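Local coordinates for protein enoyl-CoA hydratase subunit II (Geobacillus kaustophilus, PDB 2EJ5) that probably adds water across the double bond of enoyl-CoA thioesters, perhaps in phenylacetic acid catabolism, as a trimeric member of the crotonase family, at residues 216-219 with 220-223; 229-232 with 233-237; 140-143 with 144-148. One frame throughout, in Å; residues are numbered along the deposited sequence.

All three contacts are local turns of chain, arranged in series with none nested or crossed. From the N terminus, interaction 3 comes first, where residues 140-143 turn into helix 142-150. Interaction 1 follows at the connection between helices 201-216 and 219-235, turning the chain back so that the two helices can pack side by side. Interaction 2 lies further along helix 219-235, at the passage to helix 237-246, its centre about 20 Å from that of interaction 1. Interactions 1 and 3 meet within the chain where Glu216 CG comes 4.1 Å from Tyr144 OH, and all three contacts face other subunits of the trimer.

Interaction 1. Residues 216-219 with 220-223; sequences ETTF and DRYL
Arg221 folds back over the two threonines that precede its helix, and its atoms can be followed outward along them. CB lies 3.4 Å from Thr217 OG1 and also touches Thr218 OG1. CG leans more on Thr218 OG1, at 3.7 Å, and CD is nearly equidistant from the two hydroxyl oxygens. At NE the side chain is again beside Thr217, with OG1 3.5 Å away at the edge of the guanidinium, near its plane. The side chains of Arg221 and Thr217 cross at about a right angle, CG of the arginine lying anti to its carbonyl carbon (chi1 -76°), which directs the chain back toward the start of the helix. The other branch of Thr217, CG2, packs on the backbone of Tyr222 and against CB of that residue.

Thr218 holds the N-cap position, and its carbonyl O receives Tyr222 N at 2.8 Å. One residue on, Phe219 O takes Leu223 N at 3.1 Å, closing the next turn. Leu223 CG stands over one face of the Phe219 ring, shifted toward its rim, while Leu223 CD1 reaches Phe219 CE2 at 3.6 Å. Asp220 OD1 is buried beside this ring without a polar partner in the model.

Tyr222 packs on Leu210, Glu213 and Ser214, joining the start of helix 219-235 to the preceding helix 201-216. Phe219 faces outward from this helical pair, stacking on His91 and meeting Tyr144 edge-to-face, both of the second subunit.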
# COMPACT_ATOMS: atom_id res chain seq x y z
N GLU A 216 11.58 -5.61 -1.18
CA GLU A 216 12.06 -6.98 -1.35
C GLU A 216 12.69 -7.65 -0.12
O GLU A 216 12.89 -8.86 -0.14
CB GLU A 216 13.03 -7.09 -2.55
CG GLU A 216 12.46 -6.55 -3.87
CD GLU A 216 13.38 -6.79 -5.06
OE1 GLU A 216 12.89 -7.27 -6.12
OE2 GLU A 216 14.59 -6.49 -4.96
N THR A 217 13.00 -6.89 0.93
CA THR A 217 13.71 -7.45 2.09
C THR A 217 12.94 -7.31 3.42
O THR A 217 11.92 -6.65 3.48
CB THR A 217 15.21 -6.90 2.17
OG1 THR A 217 16.08 -7.89 2.74
CG2 THR A 217 15.29 -5.60 2.97
N THR A 218 13.42 -7.94 4.48
CA THR A 218 12.80 -7.82 5.80
C THR A 218 13.29 -6.57 6.54
O THR A 218 14.33 -6.02 6.21
CB THR A 218 13.15 -9.01 6.68
OG1 THR A 218 14.58 -9.06 6.83
CG2 THR A 218 12.63 -10.35 6.10
N PHE A 219 12.57 -6.15 7.58
CA PHE A 219 12.97 -4.96 8.34
C PHE A 219 14.43 -4.98 8.82
O PHE A 219 15.16 -4.01 8.63
CB PHE A 219 12.07 -4.78 9.56
CG PHE A 219 12.33 -3.52 10.31
CD1 PHE A 219 12.04 -2.29 9.73
CD2 PHE A 219 12.87 -3.55 11.58
CE1 PHE A 219 12.28 -1.12 10.40
CE2 PHE A 219 13.12 -2.39 12.27
CZ PHE A 219 12.83 -1.16 11.68
N ASP A 220 14.84 -6.08 9.46
CA ASP A 220 16.19 -6.22 9.97
C ASP A 220 17.25 -6.05 8.88
O ASP A 220 18.23 -5.31 9.06
CB ASP A 220 16.37 -7.55 10.69
CG ASP A 220 15.70 -7.56 12.05
OD1 ASP A 220 15.51 -6.47 12.63
OD2 ASP A 220 15.39 -8.68 12.55
N ARG A 221 17.05 -6.69 7.74
CA ARG A 221 18.03 -6.60 6.68
C ARG A 221 17.97 -5.21 6.06
O ARG A 221 19.01 -4.64 5.74
CB ARG A 221 17.79 -7.67 5.62
CG ARG A 221 18.24 -9.06 6.09
CD ARG A 221 17.76 -10.14 5.11
NE ARG A 221 18.52 -10.15 3.86
CZ ARG A 221 19.75 -10.67 3.72
NH1 ARG A 221 20.40 -11.22 4.73
NH2 ARG A 221 20.34 -10.61 2.53
N TYR A 222 16.75 -4.67 5.94
CA TYR A 222 16.57 -3.31 5.42
C TYR A 222 17.48 -2.28 6.13
O TYR A 222 18.14 -1.47 5.49
CB TYR A 222 15.11 -2.85 5.51
CG TYR A 222 15.03 -1.47 4.95
CD1 TYR A 222 15.00 -1.27 3.57
CD2 TYR A 222 15.09 -0.35 5.80
CE1 TYR A 222 14.99 0.02 3.03
CE2 TYR A 222 15.10 0.95 5.27
CZ TYR A 222 15.06 1.11 3.90
OH TYR A 222 15.09 2.35 3.36
N LEU A 223 17.48 -2.29 7.45
CA LEU A 223 18.32 -1.35 8.21
C LEU A 223 19.83 -1.50 7.87
O LEU A 223 20.56 -0.51 7.92
CB LEU A 223 18.15 -1.53 9.73
CG LEU A 223 16.73 -1.33 10.30
CD1 LEU A 223 16.61 -1.47 11.82
CD2 LEU A 223 16.28 0.06 9.87

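Interaction 2. Residues 229-232 with 233-237; sequences CQRI and AGLTS
Arg231 and Leu235 lie one helical turn apart with their side chains running obliquely to each other, and they meet where Arg231 NH1 comes 3.5 Å from Leu235 CD1. Arg231 starts with CG anti to its backbone N (chi1 -179°) and bends at chi3, which swings the guanidinium over toward the leucine. Leu235 CG rests 3.5 Å from Arg231 O, so the leucine touches both the carbonyl oxygen and the guanidinium of Arg231.

Around the helix, Gln230 is also bent, at chi2 (71°), and its OE1 lies 3.6 Å from Ala233 CB. Its amide nitrogen continues outward to Asp139 OD2 and Val137 O of the second subunit. Gly234 runs close by the carbonyls of the turn before: a side chain there would press on Gln230 O, which already accepts Gly234 N at 2.9 Å. Ala233 N bonds to Cys229 O in the regular helical manner, and Leu235 N bonds to Ile232 O, three residues back, at 3.1 Å. Thr236 N similarly bonds to Ala233 O, at 3.2 Å, so the turn tightens as Thr236 takes the N-cap position of helix 237-246.

The chemistry is mixed: Ile232 and Ala233 give apolar packing to Leu206 of helix 201-216, Ala233 also packs on Gly135 of the second subunit, where Gln230 supplies polar bonds, and the charge of Arg231 is met by Glu228, while a methyl of Leu235 lies against NH1 of the guanidinium.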
# COMPACT_ATOMS: atom_id res chain seq x y z
N CYS A 229 23.91 2.59 2.46
CA CYS A 229 23.58 3.71 1.56
C CYS A 229 23.97 5.07 2.10
O CYS A 229 24.41 5.94 1.35
CB CYS A 229 22.10 3.71 1.19
SG CYS A 229 21.75 2.34 0.11
N GLN A 230 23.81 5.23 3.42
CA GLN A 230 24.06 6.49 4.08
C GLN A 230 25.55 6.72 4.25
O GLN A 230 25.96 7.86 4.26
CB GLN A 230 23.38 6.56 5.45
CG GLN A 230 23.24 7.98 6.01
CD GLN A 230 22.20 8.77 5.24
OE1 GLN A 230 22.33 9.03 4.01
NE2 GLN A 230 21.13 9.14 5.94
N ARG A 231 26.35 5.65 4.45
CA ARG A 231 27.83 5.78 4.46
C ARG A 231 28.26 6.36 3.14
O ARG A 231 29.00 7.35 3.11
CB ARG A 231 28.53 4.43 4.77
CG ARG A 231 30.06 4.49 4.81
CD ARG A 231 30.69 3.11 4.72
NE ARG A 231 30.49 2.51 3.39
CZ ARG A 231 31.26 2.74 2.32
NH1 ARG A 231 32.31 3.55 2.39
NH2 ARG A 231 30.95 2.13 1.17
N ILE A 232 27.72 5.81 2.05
CA ILE A 232 27.95 6.35 0.69
C ILE A 232 27.48 7.81 0.51
O ILE A 232 28.26 8.66 0.04
CB ILE A 232 27.37 5.44 -0.46
CG1 ILE A 232 27.92 4.00 -0.38
CG2 ILE A 232 27.62 6.08 -1.86
CD1 ILE A 232 27.01 2.90 -0.96
N ALA A 233 26.22 8.12 0.86
CA ALA A 233 25.76 9.49 0.63
C ALA A 233 26.63 10.46 1.43
O ALA A 233 26.91 11.57 0.97
CB ALA A 233 24.24 9.66 0.99
N GLY A 234 27.08 10.00 2.59
CA GLY A 234 27.82 10.82 3.52
C GLY A 234 29.21 11.22 3.03
O GLY A 234 29.75 12.19 3.51
N LEU A 235 29.75 10.46 2.08
CA LEU A 235 31.10 10.66 1.58
C LEU A 235 31.09 11.60 0.40
O LEU A 235 32.14 12.08 -0.02
CB LEU A 235 31.71 9.31 1.17
CG LEU A 235 32.23 8.43 2.30
CD1 LEU A 235 32.48 7.02 1.76
CD2 LEU A 235 33.53 9.05 2.89
N THR A 236 29.89 11.86 -0.10
CA THR A 236 29.63 12.52 -1.35
C THR A 236 29.98 14.03 -1.23
O THR A 236 29.97 14.61 -0.13
CB THR A 236 28.12 12.22 -1.64
OG1 THR A 236 27.90 11.54 -2.89
CG2 THR A 236 27.21 13.39 -1.38
N SER A 237 30.30 14.68 -2.35
CA SER A 237 30.63 16.12 -2.30
C SER A 237 29.35 16.91 -2.02
O SER A 237 29.36 17.94 -1.33
CB SER A 237 31.24 16.61 -3.62
OG SER A 237 32.58 16.19 -3.71

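Interaction 3. Residues 140-143 with 144-148; sequences AGHL and YYLPR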
# COMPACT_ATOMS: atom_id res chain seq x y z
N ALA A 140 4.32 -5.96 -18.86
CA ALA A 140 5.51 -5.09 -18.70
C ALA A 140 5.56 -4.52 -17.27
O ALA A 140 5.89 -3.32 -17.06
CB ALA A 140 5.48 -3.93 -19.73
N GLY A 141 5.20 -5.34 -16.28
CA GLY A 141 5.39 -4.93 -14.88
C GLY A 141 4.17 -4.30 -14.23
O GLY A 141 4.22 -4.00 -13.04
N HIS A 142 3.08 -4.15 -14.98
CA HIS A 142 1.92 -3.38 -14.61
C HIS A 142 1.41 -3.74 -13.21
O HIS A 142 1.26 -2.89 -12.38
CB HIS A 142 0.78 -3.63 -15.60
CG HIS A 142 -0.22 -2.53 -15.69
ND1 HIS A 142 -1.30 -2.43 -14.83
CD2 HIS A 142 -0.36 -1.52 -16.58
CE1 HIS A 142 -2.03 -1.38 -15.17
NE2 HIS A 142 -1.49 -0.83 -16.24
N LEU A 143 1.16 -5.04 -12.98
CA LEU A 143 0.60 -5.51 -11.73
C LEU A 143 1.60 -5.64 -10.59
O LEU A 143 1.23 -5.99 -9.48
CB LEU A 143 -0.19 -6.81 -11.96
CG LEU A 143 -1.38 -6.66 -12.93
CD1 LEU A 143 -1.96 -8.07 -13.17
CD2 LEU A 143 -2.43 -5.71 -12.44
N TYR A 144 2.87 -5.35 -10.87
CA TYR A 144 3.84 -5.23 -9.80
C TYR A 144 3.77 -3.80 -9.29
O TYR A 144 3.75 -3.55 -8.08
CB TYR A 144 5.27 -5.54 -10.31
CG TYR A 144 6.28 -5.60 -9.17
CD1 TYR A 144 6.49 -6.78 -8.43
CD2 TYR A 144 7.02 -4.45 -8.82
CE1 TYR A 144 7.42 -6.83 -7.37
CE2 TYR A 144 7.94 -4.48 -7.76
CZ TYR A 144 8.14 -5.66 -7.05
OH TYR A 144 9.06 -5.66 -5.99
N TYR A 145 3.73 -2.83 -10.22
CA TYR A 145 3.69 -1.42 -9.82
C TYR A 145 2.37 -0.95 -9.26
O TYR A 145 2.33 -0.17 -8.29
CB TYR A 145 4.06 -0.53 -11.00
CG TYR A 145 5.51 -0.77 -11.40
CD1 TYR A 145 6.53 -0.42 -10.55
CD2 TYR A 145 5.84 -1.39 -12.60
CE1 TYR A 145 7.88 -0.66 -10.89
CE2 TYR A 145 7.18 -1.66 -12.95
CZ TYR A 145 8.18 -1.27 -12.10
OH TYR A 145 9.53 -1.50 -12.42
N LEU A 146 1.30 -1.38 -9.90
CA LEU A 146 0.00 -0.74 -9.69
C LEU A 146 -0.50 -0.94 -8.25
O LEU A 146 -0.90 0.01 -7.65
CB LEU A 146 -1.04 -1.22 -10.71
CG LEU A 146 -2.37 -0.48 -10.72
CD1 LEU A 146 -2.15 1.10 -10.86
CD2 LEU A 146 -3.29 -1.10 -11.81
N PRO A 147 -0.49 -2.17 -7.71
CA PRO A 147 -0.97 -2.25 -6.32
C PRO A 147 -0.05 -1.52 -5.34
O PRO A 147 -0.53 -1.12 -4.26
CB PRO A 147 -0.96 -3.74 -6.00
CG PRO A 147 -0.75 -4.44 -7.30
CD PRO A 147 -0.09 -3.48 -8.23
N ARG A 148 1.23 -1.37 -5.68
CA ARG A 148 2.14 -0.56 -4.83
C ARG A 148 1.84 0.93 -4.88
O ARG A 148 2.40 1.70 -4.07
CB ARG A 148 3.63 -0.78 -5.16
CG ARG A 148 4.16 -2.23 -4.92
CD ARG A 148 3.90 -2.76 -3.55
NE ARG A 148 4.35 -4.17 -3.51
CZ ARG A 148 5.33 -4.64 -4.29
NH1 ARG A 148 5.95 -3.79 -5.05
NH2 ARG A 148 5.67 -5.94 -4.26
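The ring of Tyr145 lies obliquely beside the peptide of Gly141, with CD2 3.1 Å from Gly141 O. CG sits anti to the carbonyl carbon (chi1 -66°), and this lays the ring back along the start of the helix. The Tyr144 ring carries Arg148 NH1 over one face, 3.4 Å above its plane and toward the rim, while Tyr144 CZ lies at the guanidinium edge, in that group's plane. The His142 ring runs side by side with Leu146, pointing the same way; CE1 touches Leu146 CD2 at 3.6 Å, Phe131 meets the imidazole edge-to-face, and buried ND1 has no polar partner in the model.

Gly141 is the N-cap. Its O takes two donors: Tyr145 N at 3.1 Å, nearly in line with C=O, and Tyr144 N at 2.9 Å, from above the carbonyl plane. Its positive phi of 95° and the nearness of Tyr145 CE2 leave no room for a side chain. Replacing Tyr145 with an alanine would probably open a gap beside the Gly141 carbonyl and deprive Ala115 and His91, on helices 108-115 and 75-92, of their packing partner.

Leu146 N bonds to His142 O at 2.9 Å, but Pro147 has no N-H to continue the pattern, and its CD lies 3.1 Å from Leu143 O. The helix kinks there, and Leu143 O instead accepts Ser214 OG of the third subunit. With Glu226 of that subunit bonding Gly141 N, this is a glycine-capped, proline-kinked helix start built into the trimer interface of a crotonase fold.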